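Local coordinates for protein putative DD-carboxypeptidase TP_0574 (Treponema pallidum, PDB 1O75) that binds penicillin and has zinc-dependent carboxypeptidase activity on synthetic depsipeptides, possibly acting as a D,D-carboxypeptidase that lowers peptidoglycan cross-linking, at residues A109-L114 / E247-V252; G118-E123 / L131-S136; I341-K346 / T394-E399; A231-K236 / V325-R330; A18-G23 / S199-S204. The protein carries 2 engineered substitutions. All coordinates share one frame; numbering follows the deposited sequence.

Contact 1 of 5, residues A109-L114 / E247-V252; sequences ASFQDL and EFIDYV
The apolar part of this contact is built round Ile249, which meets Phe111 with one branch and Leu114 with another. Its CG2 methyl lies 3.8 Å from Phe111 CZ and reaches the end of the ring obliquely. Ile249 CG1 packs against Leu114 CD2 at 4.1 Å, the two side chains crossing at about a right angle. The CB of Phe111 points toward the helix and, with CG anti to the backbone N (chi1 174°), the end of the ring comes to lie against Ile249 and Asp250. Loop residue Met253 and Ile120 of the next strand also touch this ring.

The polar part belongs to Asp250. Its OD1 sits at the ring edge, close to the ring plane, 3.7 Å from Phe111 CE2, with the carboxylate turned 69° from the ring. The same oxygen accepts from a water at 3.2 Å, and that water in turn takes the N-H of Leu114 at 2.9 Å. No direct hydrogen bond joins the two segments, so the water supplies their polar link.

Strand and helix run nearly antiparallel, at 162°, with their axes 8.4 Å apart. In the strand pair 101-114/120-124, Gln112 and Asp113 stand opposite the single residue Lys121, both backbone-bonded to it: a classic beta bulge. Helix 245-252 thus packs beside the end of a bulged strand of the large mixed sheet, joining the sequence-family regions a and C of Tp47.

Contact 2 of 5, residues G118-E123 / L131-S136; sequences GEIKFE and LADRAS
Phe122 meets the loop 131-136 at the far end of its ring, and Ile120, two residues earlier on the same strand, meets it with its last methyl. In Ile120 the CB points toward the loop, and from it CG2 and CG1 diverge. CG1 stands beside the backbone N (chi1 -66°) and carries CD1 out to Asp133, where it lies 4.0 Å from OD2; the two side chains cross at about a right angle. Phe63 of helix 60-65 touches Ile120, Phe122 and Asp133, so the helix packs along this contact.

Strand 120-124 is paired with 101-114 in the mixed sheet; the loop after it makes a type II beta turn, Ala132 to Ala135, before strand 137-140. Asp133 occupies the second position of that turn.

One water bridges the two sides. It accepts from Ile120 N at 2.9 Å and donates to Asp133 OD2 at 2.6 Å and to Glu119 OE1 at 3.0 Å. The two carboxylate oxygens stand 4.6 Å apart, and sharing the water probably eases their mutual repulsion. Phe122 CZ approaches the backbone oxygen Leu131 O obliquely, at 3.5 Å.

Contact 3 of 5, residues I341-K346 / T394-E399; sequences IGLKGK and TEYTVE
Two beta-sheets face one another here, and their apolar side chains meet between the layers without a backbone bond across the gap. The axes of the short segments 341-344 and 396-399 come within 9.3 Å, with their directions at 131°. By CA atoms Ile341 lies nearest Val398 and Leu343 nearest Tyr396, the alternate residues of each strand that point inward.

Leu343 does much of the touching through a single methyl. CD1 rests 3.8 Å from Tyr396 CB and reaches the near part of the ring obliquely, while the leucine and tyrosine side chains cross at about a right angle. The same CD1 also touches Val398 CG2 at 4.2 Å. Ile341 meets both branches of the valine: CD1 packs against Val398 CG1, and CG2 lies 4.1 Å from Val398 CG2. With Val398 CG1 anti to the backbone N (chi1 -177°), CG1 is left to Ile341 and CG2 lies where Ile341 CG2 and Leu343 CD1 both touch it.

Thr394 CG2 lies 3.5 Å above one face of the Tyr396 ring, offset toward its rim. Phe390 meets this ring in an edge-to-face stack, and the phenol oxygen is hydrogen-bonded to Thr391 N.

Strand 340-344 is an outer strand of its three-stranded sheet, paired with 347-351, whose Leu348 touches Ile341 and Leu343. On the other layer strand 396-401 runs between 362-367 and 408-412, and Val412 packs against Ile341, Leu343 and Val398.

Contact 4 of 5, residues A231-K236 / V325-R330; sequences ASVMLK and VVADVR
Leu235 brings its CD2 methyl over Val325, 4.1 Å from CG1. Although the leucine's CB does not aim straight at the opposite strand, CG lies beside the backbone N (chi1 -56°), and the branch beyond it carries CD2 across. Val325 answers with the methyl that stands anti to its own N (chi1 174°).

The other two pairs each set an alanine against a valine, with the roles reversed between strands. Val233 CG2 approaches Ala327 CB at 4.3 Å, and Ala231 CB approaches Val329 CG1 at 4.2 Å. In these two pairs a small residue faces a branched one, and the backbones draw together where Ala231 faces Val329, their CA atoms being 7.3 Å apart against 9.0 Å for Leu235 and Val325.

The strands come from different antiparallel four-stranded sheets, 229-237 from one and 325-331 from the other, stacked face to face as in a beta-sandwich. That agrees with the assignment of this region to the E-set clan of immunoglobulin-like domains. The short segments make an angle of 145° with axes 9.0 Å apart. On the other side of its strand Met234 touches the bound sulfated sugar, and a xenon atom lies about 5 Å from the side chain of Ala231.

All six touching residues are buried and aliphatic, and no hydrogen bond crosses between the strands, so their association here rests on van der Waals contact and the hydrophobic effect.

Contact 5 of 5, residues A18-G23 / S199-S204; sequences ADYWAG and SARKVS
Tyr20 OH and Arg201 NE share a water, which lies 2.9 Å from the phenol oxygen and accepts the N-H of NE at 3.1 Å. It sits in the plane of the tyrosine ring and also in that of the guanidinium, at the edge of each; the two planes are 30° apart. The contact packs helix 17-25 against the loop that leads from strand 197-198 toward strand 212-220.

Tyr20 OH also touches Arg201 CD directly, at 3.5 Å. The arginine chain bends at chi3 (-67°), which turns NE back beside the phenol oxygen, and its NH1 goes on to a salt bridge with Asp324. Lys190 makes a cation-pi contact with the Tyr20 ring and hydrogen bonds to Tyr20 O and Ser199 O, tying both segments to strand 190-194.

At Gly23 the backbones come close, 4.3 Å between its CA and that of Ala200; with no side chain at Gly23, its CA comes within 4.2 Å of Ser199 C. Ala200 CB lies 3.3 Å from Gly23 O.

From the N terminus, helix 17-25 opens the longest loop, which contact 5 closes at residues 199-204. Inside it lies contact 2, a short closure between strand 120-124 and the loop that follows. Contact 1 starts within the same loop but ends beyond it at helix 245-252, so contacts 1 and 5 cross; contact 2 also falls within contact 1's span, and strands 101-114 and 120-124 pair side by side. Contact 4 in turn crosses contact 1, and Tyr251 of the helix touches Leu235 and Val325, linking helix and sandwich. Contact 3 comes last, in series with all the others, joining two sheets about 33 Å, centre to centre, from contact 4.

Contact 1 of 5, residues A109-L114 / E247-V252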
# COMPACT_ATOMS: atom_id res chain seq x y z
N ALA B 109 -17.20 -3.57 -19.41
CA ALA B 109 -17.49 -2.16 -19.35
C ALA B 109 -16.53 -1.46 -20.28
O ALA B 109 -15.46 -1.98 -20.57
CB ALA B 109 -17.33 -1.63 -17.92
N SER B 110 -16.94 -0.29 -20.77
CA SER B 110 -16.12 0.51 -21.65
C SER B 110 -15.62 1.71 -20.86
O SER B 110 -16.39 2.61 -20.49
CB SER B 110 -16.92 0.97 -22.86
OG SER B 110 -17.42 -0.16 -23.57
N PHE B 111 -14.31 1.72 -20.60
CA PHE B 111 -13.68 2.78 -19.84
C PHE B 111 -13.76 4.13 -20.55
O PHE B 111 -13.40 4.23 -21.73
CB PHE B 111 -12.20 2.44 -19.58
CG PHE B 111 -11.44 3.56 -18.93
CD1 PHE B 111 -11.66 3.88 -17.59
CD2 PHE B 111 -10.53 4.31 -19.67
CE1 PHE B 111 -10.98 4.94 -17.00
CE2 PHE B 111 -9.84 5.37 -19.09
CZ PHE B 111 -10.07 5.69 -17.75
N GLN B 112 -14.19 5.16 -19.83
CA GLN B 112 -14.29 6.51 -20.39
C GLN B 112 -13.18 7.41 -19.85
O GLN B 112 -12.45 8.02 -20.62
CB GLN B 112 -15.67 7.15 -20.07
CG GLN B 112 -16.87 6.44 -20.70
CD GLN B 112 -16.70 6.18 -22.20
OE1 GLN B 112 -16.61 5.03 -22.64
NE2 GLN B 112 -16.66 7.25 -22.99
N ASP B 113 -13.05 7.49 -18.53
CA ASP B 113 -12.00 8.32 -17.95
C ASP B 113 -11.95 8.26 -16.43
O ASP B 113 -12.83 7.68 -15.79
CB ASP B 113 -12.21 9.78 -18.39
CG ASP B 113 -13.62 10.28 -18.08
OD1 ASP B 113 -13.91 10.52 -16.89
OD2 ASP B 113 -14.44 10.43 -19.02
N LEU B 114 -10.91 8.85 -15.86
CA LEU B 114 -10.80 8.90 -14.41
C LEU B 114 -11.38 10.26 -14.00
O LEU B 114 -10.87 11.29 -14.42
CB LEU B 114 -9.34 8.80 -13.95
CG LEU B 114 -9.18 8.82 -12.42
CD1 LEU B 114 -9.75 7.54 -11.83
CD2 LEU B 114 -7.72 8.97 -12.07
N GLU B 247 -2.83 9.46 -15.46
CA GLU B 247 -1.95 8.88 -16.48
C GLU B 247 -1.74 7.38 -16.26
O GLU B 247 -1.67 6.61 -17.21
CB GLU B 247 -0.61 9.63 -16.52
CG GLU B 247 -0.74 11.06 -17.12
CD GLU B 247 0.51 11.90 -16.91
OE1 GLU B 247 1.20 11.70 -15.89
OE2 GLU B 247 0.80 12.78 -17.75
N PHE B 248 -1.64 6.95 -15.01
CA PHE B 248 -1.46 5.53 -14.74
C PHE B 248 -2.71 4.76 -15.08
O PHE B 248 -2.66 3.69 -15.69
CB PHE B 248 -1.10 5.29 -13.28
CG PHE B 248 -0.98 3.83 -12.93
CD1 PHE B 248 0.03 3.04 -13.49
CD2 PHE B 248 -1.89 3.24 -12.06
CE1 PHE B 248 0.13 1.68 -13.18
CE2 PHE B 248 -1.81 1.88 -11.75
CZ PHE B 248 -0.80 1.10 -12.31
N ILE B 249 -3.86 5.31 -14.71
CA ILE B 249 -5.11 4.63 -15.02
C ILE B 249 -5.30 4.47 -16.54
O ILE B 249 -5.75 3.43 -17.01
CB ILE B 249 -6.30 5.38 -14.38
CG1 ILE B 249 -6.24 5.18 -12.86
CG2 ILE B 249 -7.63 4.87 -14.92
CD1 ILE B 249 -6.30 3.72 -12.45
N ASP B 250 -4.97 5.50 -17.31
CA ASP B 250 -5.12 5.41 -18.76
C ASP B 250 -4.26 4.24 -19.26
O ASP B 250 -4.64 3.52 -20.18
CB ASP B 250 -4.68 6.70 -19.46
CG ASP B 250 -5.71 7.82 -19.34
OD1 ASP B 250 -6.90 7.54 -19.10
OD2 ASP B 250 -5.33 9.01 -19.51
N TYR B 251 -3.09 4.07 -18.67
CA TYR B 251 -2.23 2.97 -19.09
C TYR B 251 -2.83 1.59 -18.74
O TYR B 251 -2.98 0.74 -19.63
CB TYR B 251 -0.85 3.09 -18.47
CG TYR B 251 0.11 2.00 -18.96
CD1 TYR B 251 0.67 2.07 -20.24
CD2 TYR B 251 0.43 0.90 -18.16
CE1 TYR B 251 1.54 1.07 -20.71
CE2 TYR B 251 1.30 -0.12 -18.62
CZ TYR B 251 1.84 -0.02 -19.90
OH TYR B 251 2.64 -1.03 -20.40
N VAL B 252 -3.20 1.35 -17.49
CA VAL B 252 -3.74 0.02 -17.18
C VAL B 252 -5.05 -0.21 -17.92
O VAL B 252 -5.40 -1.36 -18.20
CB VAL B 252 -3.94 -0.23 -15.64
CG1 VAL B 252 -2.59 -0.28 -14.95
CG2 VAL B 252 -4.84 0.87 -15.01
O HOH W 1 -8.98 9.67 -17.86

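Contact 2 of 5, residues G118-E123 / L131-S136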
# COMPACT_ATOMS: atom_id res chain seq x y z
N GLY B 118 -11.45 10.99 -8.59
CA GLY B 118 -10.74 9.73 -8.49
C GLY B 118 -11.55 8.50 -8.78
O GLY B 118 -11.08 7.39 -8.56
N GLU B 119 -12.79 8.66 -9.25
CA GLU B 119 -13.60 7.49 -9.55
C GLU B 119 -13.55 7.14 -11.04
O GLU B 119 -13.49 8.02 -11.91
CB GLU B 119 -15.04 7.70 -9.09
CG GLU B 119 -15.20 7.88 -7.57
CD GLU B 119 -14.83 6.61 -6.78
OE1 GLU B 119 -15.41 5.54 -7.04
OE2 GLU B 119 -13.96 6.69 -5.89
N ILE B 120 -13.56 5.85 -11.33
CA ILE B 120 -13.51 5.41 -12.71
C ILE B 120 -14.87 5.55 -13.36
O ILE B 120 -15.85 5.03 -12.87
CB ILE B 120 -12.99 3.96 -12.76
CG1 ILE B 120 -11.52 3.95 -12.28
CG2 ILE B 120 -13.06 3.42 -14.19
CD1 ILE B 120 -11.06 2.63 -11.73
N LYS B 121 -14.92 6.28 -14.47
CA LYS B 121 -16.17 6.48 -15.19
C LYS B 121 -16.17 5.55 -16.39
O LYS B 121 -15.15 5.41 -17.08
CB LYS B 121 -16.28 7.94 -15.63
CG LYS B 121 -16.06 8.91 -14.46
CD LYS B 121 -17.03 8.55 -13.32
CE LYS B 121 -16.62 9.10 -11.95
NZ LYS B 121 -16.41 10.57 -11.94
N PHE B 122 -17.30 4.92 -16.64
CA PHE B 122 -17.36 3.98 -17.75
C PHE B 122 -18.81 3.78 -18.13
O PHE B 122 -19.70 4.25 -17.43
CB PHE B 122 -16.77 2.64 -17.29
CG PHE B 122 -17.43 2.09 -16.05
CD1 PHE B 122 -18.64 1.39 -16.14
CD2 PHE B 122 -16.88 2.29 -14.80
CE1 PHE B 122 -19.28 0.92 -14.98
CE2 PHE B 122 -17.52 1.82 -13.64
CZ PHE B 122 -18.72 1.13 -13.74
N GLU B 123 -19.04 3.11 -19.25
CA GLU B 123 -20.41 2.82 -19.61
C GLU B 123 -20.58 1.34 -19.83
O GLU B 123 -19.60 0.61 -20.07
CB GLU B 123 -20.87 3.61 -20.84
CG GLU B 123 -19.95 3.68 -22.01
CD GLU B 123 -20.48 4.66 -23.04
OE1 GLU B 123 -21.62 4.45 -23.52
OE2 GLU B 123 -19.78 5.65 -23.37
N LEU B 131 -19.64 -4.24 -13.59
CA LEU B 131 -19.36 -4.32 -12.17
C LEU B 131 -18.95 -2.95 -11.65
O LEU B 131 -18.41 -2.12 -12.39
CB LEU B 131 -18.24 -5.34 -11.91
CG LEU B 131 -18.53 -6.76 -12.42
CD1 LEU B 131 -17.34 -7.70 -12.10
CD2 LEU B 131 -19.80 -7.29 -11.74
N ALA B 132 -19.22 -2.70 -10.37
CA ALA B 132 -18.84 -1.44 -9.73
C ALA B 132 -17.46 -1.65 -9.12
O ALA B 132 -17.08 -2.78 -8.85
CB ALA B 132 -19.83 -1.07 -8.62
N ASP B 133 -16.75 -0.56 -8.88
CA ASP B 133 -15.42 -0.63 -8.30
C ASP B 133 -15.50 -1.42 -7.00
O ASP B 133 -16.39 -1.17 -6.19
CB ASP B 133 -14.91 0.79 -8.03
CG ASP B 133 -13.40 0.86 -7.87
OD1 ASP B 133 -12.79 -0.14 -7.43
OD2 ASP B 133 -12.83 1.92 -8.16
N ARG B 134 -14.56 -2.33 -6.79
CA ARG B 134 -14.51 -3.18 -5.59
C ARG B 134 -15.79 -4.03 -5.42
O ARG B 134 -16.15 -4.42 -4.31
CB ARG B 134 -14.30 -2.33 -4.32
CG ARG B 134 -12.96 -1.57 -4.27
CD ARG B 134 -12.76 -0.92 -2.91
NE ARG B 134 -13.89 -0.05 -2.58
CZ ARG B 134 -14.11 1.15 -3.10
NH1 ARG B 134 -13.25 1.67 -3.99
NH2 ARG B 134 -15.19 1.84 -2.76
N ALA B 135 -16.45 -4.32 -6.53
CA ALA B 135 -17.69 -5.11 -6.50
C ALA B 135 -17.52 -6.49 -5.91
O ALA B 135 -16.53 -7.16 -6.13
CB ALA B 135 -18.25 -5.25 -7.92
N SER B 136 -18.52 -6.92 -5.14
CA SER B 136 -18.49 -8.25 -4.56
C SER B 136 -19.74 -9.01 -5.02
O SER B 136 -19.92 -10.17 -4.70
CB SER B 136 -18.43 -8.15 -3.04
OG SER B 136 -19.43 -7.25 -2.59
O HOH W 2 -14.07 3.96 -9.15

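Contact 3 of 5, residues I341-K346 / T394-E399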
# COMPACT_ATOMS: atom_id res chain seq x y z
N ILE B 341 15.76 -21.86 12.40
CA ILE B 341 15.53 -20.58 13.06
C ILE B 341 14.84 -20.74 14.42
O ILE B 341 13.95 -21.58 14.58
CB ILE B 341 14.67 -19.67 12.16
CG1 ILE B 341 15.41 -19.39 10.85
CG2 ILE B 341 14.37 -18.36 12.88
CD1 ILE B 341 14.53 -18.77 9.78
N GLY B 342 15.25 -19.93 15.39
CA GLY B 342 14.65 -19.99 16.71
C GLY B 342 14.56 -18.63 17.36
O GLY B 342 15.47 -17.80 17.22
N LEU B 343 13.46 -18.38 18.07
CA LEU B 343 13.25 -17.10 18.76
C LEU B 343 13.13 -17.28 20.27
O LEU B 343 12.29 -18.05 20.75
CB LEU B 343 11.99 -16.41 18.22
CG LEU B 343 12.02 -15.97 16.75
CD1 LEU B 343 10.61 -15.62 16.30
CD2 LEU B 343 12.97 -14.80 16.59
N LYS B 344 13.96 -16.55 21.02
CA LYS B 344 13.94 -16.64 22.48
C LYS B 344 14.26 -15.28 23.08
O LYS B 344 15.38 -14.77 22.96
CB LYS B 344 14.97 -17.68 22.94
CG LYS B 344 14.92 -18.00 24.42
CD LYS B 344 15.96 -19.06 24.76
CE LYS B 344 15.87 -19.49 26.22
NZ LYS B 344 16.89 -20.54 26.54
N GLY B 345 13.26 -14.69 23.74
CA GLY B 345 13.45 -13.38 24.33
C GLY B 345 13.72 -12.36 23.25
O GLY B 345 12.82 -11.98 22.49
N LYS B 346 14.97 -11.90 23.17
CA LYS B 346 15.39 -10.93 22.16
C LYS B 346 16.45 -11.59 21.28
O LYS B 346 17.27 -10.91 20.66
CB LYS B 346 15.99 -9.69 22.84
CG LYS B 346 15.06 -8.97 23.80
CD LYS B 346 15.70 -7.70 24.34
CE LYS B 346 14.74 -6.95 25.25
NZ LYS B 346 15.36 -5.74 25.88
N THR B 394 4.14 -17.31 21.13
CA THR B 394 3.65 -16.68 19.90
C THR B 394 4.41 -17.18 18.68
O THR B 394 5.64 -17.31 18.70
CB THR B 394 3.81 -15.15 19.95
OG1 THR B 394 3.11 -14.63 21.09
CG2 THR B 394 3.25 -14.51 18.69
N GLU B 395 3.68 -17.48 17.61
CA GLU B 395 4.30 -17.96 16.38
C GLU B 395 4.51 -16.79 15.42
O GLU B 395 3.54 -16.24 14.88
CB GLU B 395 3.43 -19.02 15.71
CG GLU B 395 3.80 -19.27 14.25
CD GLU B 395 2.79 -20.14 13.54
OE1 GLU B 395 2.90 -21.39 13.62
OE2 GLU B 395 1.87 -19.59 12.90
N TYR B 396 5.77 -16.42 15.22
CA TYR B 396 6.12 -15.32 14.33
C TYR B 396 6.59 -15.83 12.97
O TYR B 396 7.00 -16.99 12.83
CB TYR B 396 7.25 -14.47 14.93
CG TYR B 396 6.91 -13.78 16.22
CD1 TYR B 396 6.98 -14.45 17.44
CD2 TYR B 396 6.54 -12.43 16.23
CE1 TYR B 396 6.70 -13.79 18.65
CE2 TYR B 396 6.25 -11.77 17.42
CZ TYR B 396 6.34 -12.45 18.63
OH TYR B 396 6.08 -11.77 19.80
N THR B 397 6.54 -14.96 11.98
CA THR B 397 7.01 -15.31 10.64
C THR B 397 8.38 -14.65 10.56
O THR B 397 8.54 -13.49 10.97
CB THR B 397 6.10 -14.73 9.54
OG1 THR B 397 4.81 -15.34 9.61
CG2 THR B 397 6.71 -14.99 8.15
N VAL B 398 9.36 -15.40 10.07
CA VAL B 398 10.72 -14.89 9.90
C VAL B 398 11.11 -15.05 8.44
O VAL B 398 11.18 -16.17 7.93
CB VAL B 398 11.76 -15.67 10.74
CG1 VAL B 398 13.14 -15.03 10.57
CG2 VAL B 398 11.36 -15.69 12.20
N GLU B 399 11.34 -13.93 7.77
CA GLU B 399 11.75 -14.00 6.38
C GLU B 399 13.24 -13.74 6.32
O GLU B 399 13.75 -12.80 6.92
CB GLU B 399 11.01 -12.95 5.53
CG GLU B 399 11.49 -12.95 4.08
CD GLU B 399 10.68 -12.05 3.18
OE1 GLU B 399 9.46 -12.27 3.07
OE2 GLU B 399 11.27 -11.14 2.57

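Contact 4 of 5, residues A231-K236 / V325-R330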
# COMPACT_ATOMS: atom_id res chain seq x y z
N ALA B 231 8.13 -9.83 -10.16
CA ALA B 231 8.79 -8.55 -10.38
C ALA B 231 7.73 -7.47 -10.32
O ALA B 231 6.64 -7.63 -10.87
CB ALA B 231 9.48 -8.53 -11.76
N SER B 232 8.05 -6.39 -9.62
CA SER B 232 7.15 -5.26 -9.47
C SER B 232 7.75 -4.12 -10.28
O SER B 232 8.76 -3.54 -9.89
CB SER B 232 7.05 -4.83 -8.01
OG SER B 232 6.26 -5.75 -7.30
N VAL B 233 7.12 -3.80 -11.40
CA VAL B 233 7.65 -2.74 -12.23
C VAL B 233 6.98 -1.41 -11.88
O VAL B 233 5.78 -1.25 -12.06
CB VAL B 233 7.42 -3.08 -13.73
CG1 VAL B 233 8.03 -2.00 -14.62
CG2 VAL B 233 8.01 -4.46 -14.06
N MET B 234 7.75 -0.46 -11.34
CA MET B 234 7.21 0.87 -11.06
C MET B 234 7.41 1.66 -12.34
O MET B 234 8.48 1.61 -12.95
CB MET B 234 7.95 1.52 -9.90
CG MET B 234 7.68 0.84 -8.56
SD MET B 234 6.08 1.33 -7.89
CE MET B 234 6.52 3.05 -7.36
N LEU B 235 6.40 2.42 -12.75
CA LEU B 235 6.45 3.17 -14.01
C LEU B 235 6.52 4.70 -13.89
O LEU B 235 6.11 5.27 -12.87
CB LEU B 235 5.21 2.82 -14.83
CG LEU B 235 5.02 1.31 -15.10
CD1 LEU B 235 3.63 1.06 -15.63
CD2 LEU B 235 6.05 0.83 -16.14
N LYS B 236 7.07 5.35 -14.91
CA LYS B 236 7.12 6.81 -14.95
C LYS B 236 6.98 7.22 -16.42
O LYS B 236 6.99 6.37 -17.31
CB LYS B 236 8.41 7.37 -14.33
CG LYS B 236 9.69 7.07 -15.10
CD LYS B 236 10.92 7.62 -14.36
CE LYS B 236 12.19 7.49 -15.21
NZ LYS B 236 13.38 8.00 -14.48
N VAL B 325 7.10 -1.51 -22.95
CA VAL B 325 7.94 -1.17 -21.81
C VAL B 325 8.74 -2.42 -21.53
O VAL B 325 8.16 -3.46 -21.20
CB VAL B 325 7.10 -0.83 -20.58
CG1 VAL B 325 8.02 -0.62 -19.37
CG2 VAL B 325 6.25 0.42 -20.88
N VAL B 326 10.06 -2.34 -21.63
CA VAL B 326 10.90 -3.51 -21.43
C VAL B 326 11.64 -3.41 -20.12
O VAL B 326 12.27 -2.40 -19.83
CB VAL B 326 11.94 -3.67 -22.59
CG1 VAL B 326 12.78 -4.93 -22.39
CG2 VAL B 326 11.21 -3.76 -23.94
N ALA B 327 11.59 -4.48 -19.33
CA ALA B 327 12.28 -4.50 -18.04
C ALA B 327 13.08 -5.77 -17.87
O ALA B 327 12.58 -6.86 -18.13
CB ALA B 327 11.25 -4.38 -16.90
N ASP B 328 14.33 -5.63 -17.43
CA ASP B 328 15.18 -6.79 -17.19
C ASP B 328 15.25 -7.06 -15.68
O ASP B 328 15.44 -6.14 -14.88
CB ASP B 328 16.58 -6.55 -17.74
CG ASP B 328 16.63 -6.53 -19.28
OD1 ASP B 328 15.62 -6.93 -19.91
OD2 ASP B 328 17.67 -6.14 -19.86
N VAL B 329 15.10 -8.32 -15.30
CA VAL B 329 15.14 -8.68 -13.89
C VAL B 329 15.79 -10.04 -13.73
O VAL B 329 15.79 -10.86 -14.64
CB VAL B 329 13.70 -8.73 -13.29
CG1 VAL B 329 12.87 -9.84 -13.95
CG2 VAL B 329 13.78 -9.00 -11.82
N ARG B 330 16.36 -10.29 -12.56
CA ARG B 330 16.99 -11.58 -12.31
C ARG B 330 16.31 -12.28 -11.13
O ARG B 330 16.09 -11.66 -10.09
CB ARG B 330 18.48 -11.41 -12.00
CG ARG B 330 19.20 -12.75 -11.78
CD ARG B 330 20.58 -12.57 -11.16
NE ARG B 330 21.14 -13.86 -10.75
CZ ARG B 330 22.24 -13.99 -10.03
NH1 ARG B 330 22.91 -12.91 -9.63
NH2 ARG B 330 22.70 -15.20 -9.72

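Contact 5 of 5, residues A18-G23 / S199-S204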
# COMPACT_ATOMS: atom_id res chain seq x y z
N ALA B 18 -5.13 -18.06 -26.14
CA ALA B 18 -4.47 -18.96 -27.11
C ALA B 18 -4.37 -18.33 -28.51
O ALA B 18 -3.31 -18.42 -29.16
CB ALA B 18 -5.21 -20.30 -27.18
N ASP B 19 -5.45 -17.68 -28.96
CA ASP B 19 -5.45 -17.01 -30.27
C ASP B 19 -4.36 -15.94 -30.31
O ASP B 19 -3.73 -15.70 -31.35
CB ASP B 19 -6.75 -16.24 -30.55
CG ASP B 19 -7.98 -17.12 -30.72
OD1 ASP B 19 -7.87 -18.21 -31.32
OD2 ASP B 19 -9.07 -16.68 -30.26
N TYR B 20 -4.19 -15.22 -29.21
CA TYR B 20 -3.21 -14.14 -29.17
C TYR B 20 -1.76 -14.65 -29.16
O TYR B 20 -0.92 -14.18 -29.91
CB TYR B 20 -3.43 -13.27 -27.91
CG TYR B 20 -2.52 -12.06 -27.83
CD1 TYR B 20 -1.20 -12.17 -27.36
CD2 TYR B 20 -2.93 -10.83 -28.33
CE1 TYR B 20 -0.33 -11.09 -27.40
CE2 TYR B 20 -2.06 -9.74 -28.38
CZ TYR B 20 -0.77 -9.88 -27.92
OH TYR B 20 0.09 -8.81 -27.98
N TRP B 21 -1.49 -15.62 -28.31
CA TRP B 21 -0.12 -16.09 -28.16
C TRP B 21 0.37 -17.06 -29.22
O TRP B 21 1.57 -17.22 -29.39
CB TRP B 21 0.07 -16.66 -26.74
CG TRP B 21 0.15 -15.58 -25.67
CD1 TRP B 21 -0.82 -15.25 -24.74
CD2 TRP B 21 1.22 -14.63 -25.50
NE1 TRP B 21 -0.41 -14.15 -24.01
CE2 TRP B 21 0.83 -13.75 -24.45
CE3 TRP B 21 2.46 -14.44 -26.11
CZ2 TRP B 21 1.63 -12.70 -24.02
CZ3 TRP B 21 3.27 -13.38 -25.67
CH2 TRP B 21 2.85 -12.53 -24.64
N ALA B 22 -0.54 -17.70 -29.94
CA ALA B 22 -0.14 -18.65 -30.99
C ALA B 22 0.91 -18.03 -31.92
O ALA B 22 1.98 -18.60 -32.13
CB ALA B 22 -1.35 -19.08 -31.80
N GLY B 23 0.59 -16.88 -32.48
CA GLY B 23 1.52 -16.23 -33.38
C GLY B 23 2.78 -15.69 -32.72
O GLY B 23 3.83 -15.60 -33.37
N SER B 199 -1.12 -13.34 -36.87
CA SER B 199 0.33 -13.32 -36.85
C SER B 199 0.91 -12.73 -35.57
O SER B 199 0.18 -12.18 -34.73
CB SER B 199 0.83 -12.45 -37.99
OG SER B 199 0.71 -11.08 -37.65
N ALA B 200 2.23 -12.84 -35.44
CA ALA B 200 2.94 -12.24 -34.32
C ALA B 200 2.74 -10.74 -34.53
O ALA B 200 2.61 -10.28 -35.66
CB ALA B 200 4.45 -12.56 -34.40
N ARG B 201 2.75 -9.99 -33.43
CA ARG B 201 2.54 -8.55 -33.47
C ARG B 201 3.75 -7.84 -34.06
O ARG B 201 4.88 -8.29 -33.95
CB ARG B 201 2.29 -8.02 -32.04
CG ARG B 201 3.49 -8.24 -31.07
CD ARG B 201 3.06 -8.07 -29.58
NE ARG B 201 2.68 -6.68 -29.29
CZ ARG B 201 3.55 -5.76 -28.89
NH1 ARG B 201 4.83 -6.09 -28.72
NH2 ARG B 201 3.15 -4.52 -28.67
N LYS B 202 3.50 -6.70 -34.70
CA LYS B 202 4.57 -5.92 -35.26
C LYS B 202 4.86 -4.79 -34.28
O LYS B 202 3.95 -4.09 -33.85
CB LYS B 202 4.14 -5.34 -36.61
CG LYS B 202 5.20 -4.50 -37.29
CD LYS B 202 4.83 -4.28 -38.76
CE LYS B 202 5.57 -3.08 -39.32
NZ LYS B 202 7.03 -3.15 -38.98
N VAL B 203 6.12 -4.61 -33.91
CA VAL B 203 6.49 -3.56 -32.98
C VAL B 203 6.79 -2.26 -33.73
O VAL B 203 7.46 -2.28 -34.77
CB VAL B 203 7.76 -3.93 -32.17
CG1 VAL B 203 8.19 -2.76 -31.31
CG2 VAL B 203 7.50 -5.18 -31.31
N SER B 204 6.30 -1.14 -33.21
CA SER B 204 6.57 0.16 -33.81
C SER B 204 7.38 1.00 -32.83
O SER B 204 7.14 0.95 -31.62
CB SER B 204 5.27 0.91 -34.13
OG SER B 204 5.55 2.27 -34.37
O HOH W 3 -0.38 -6.33 -29.31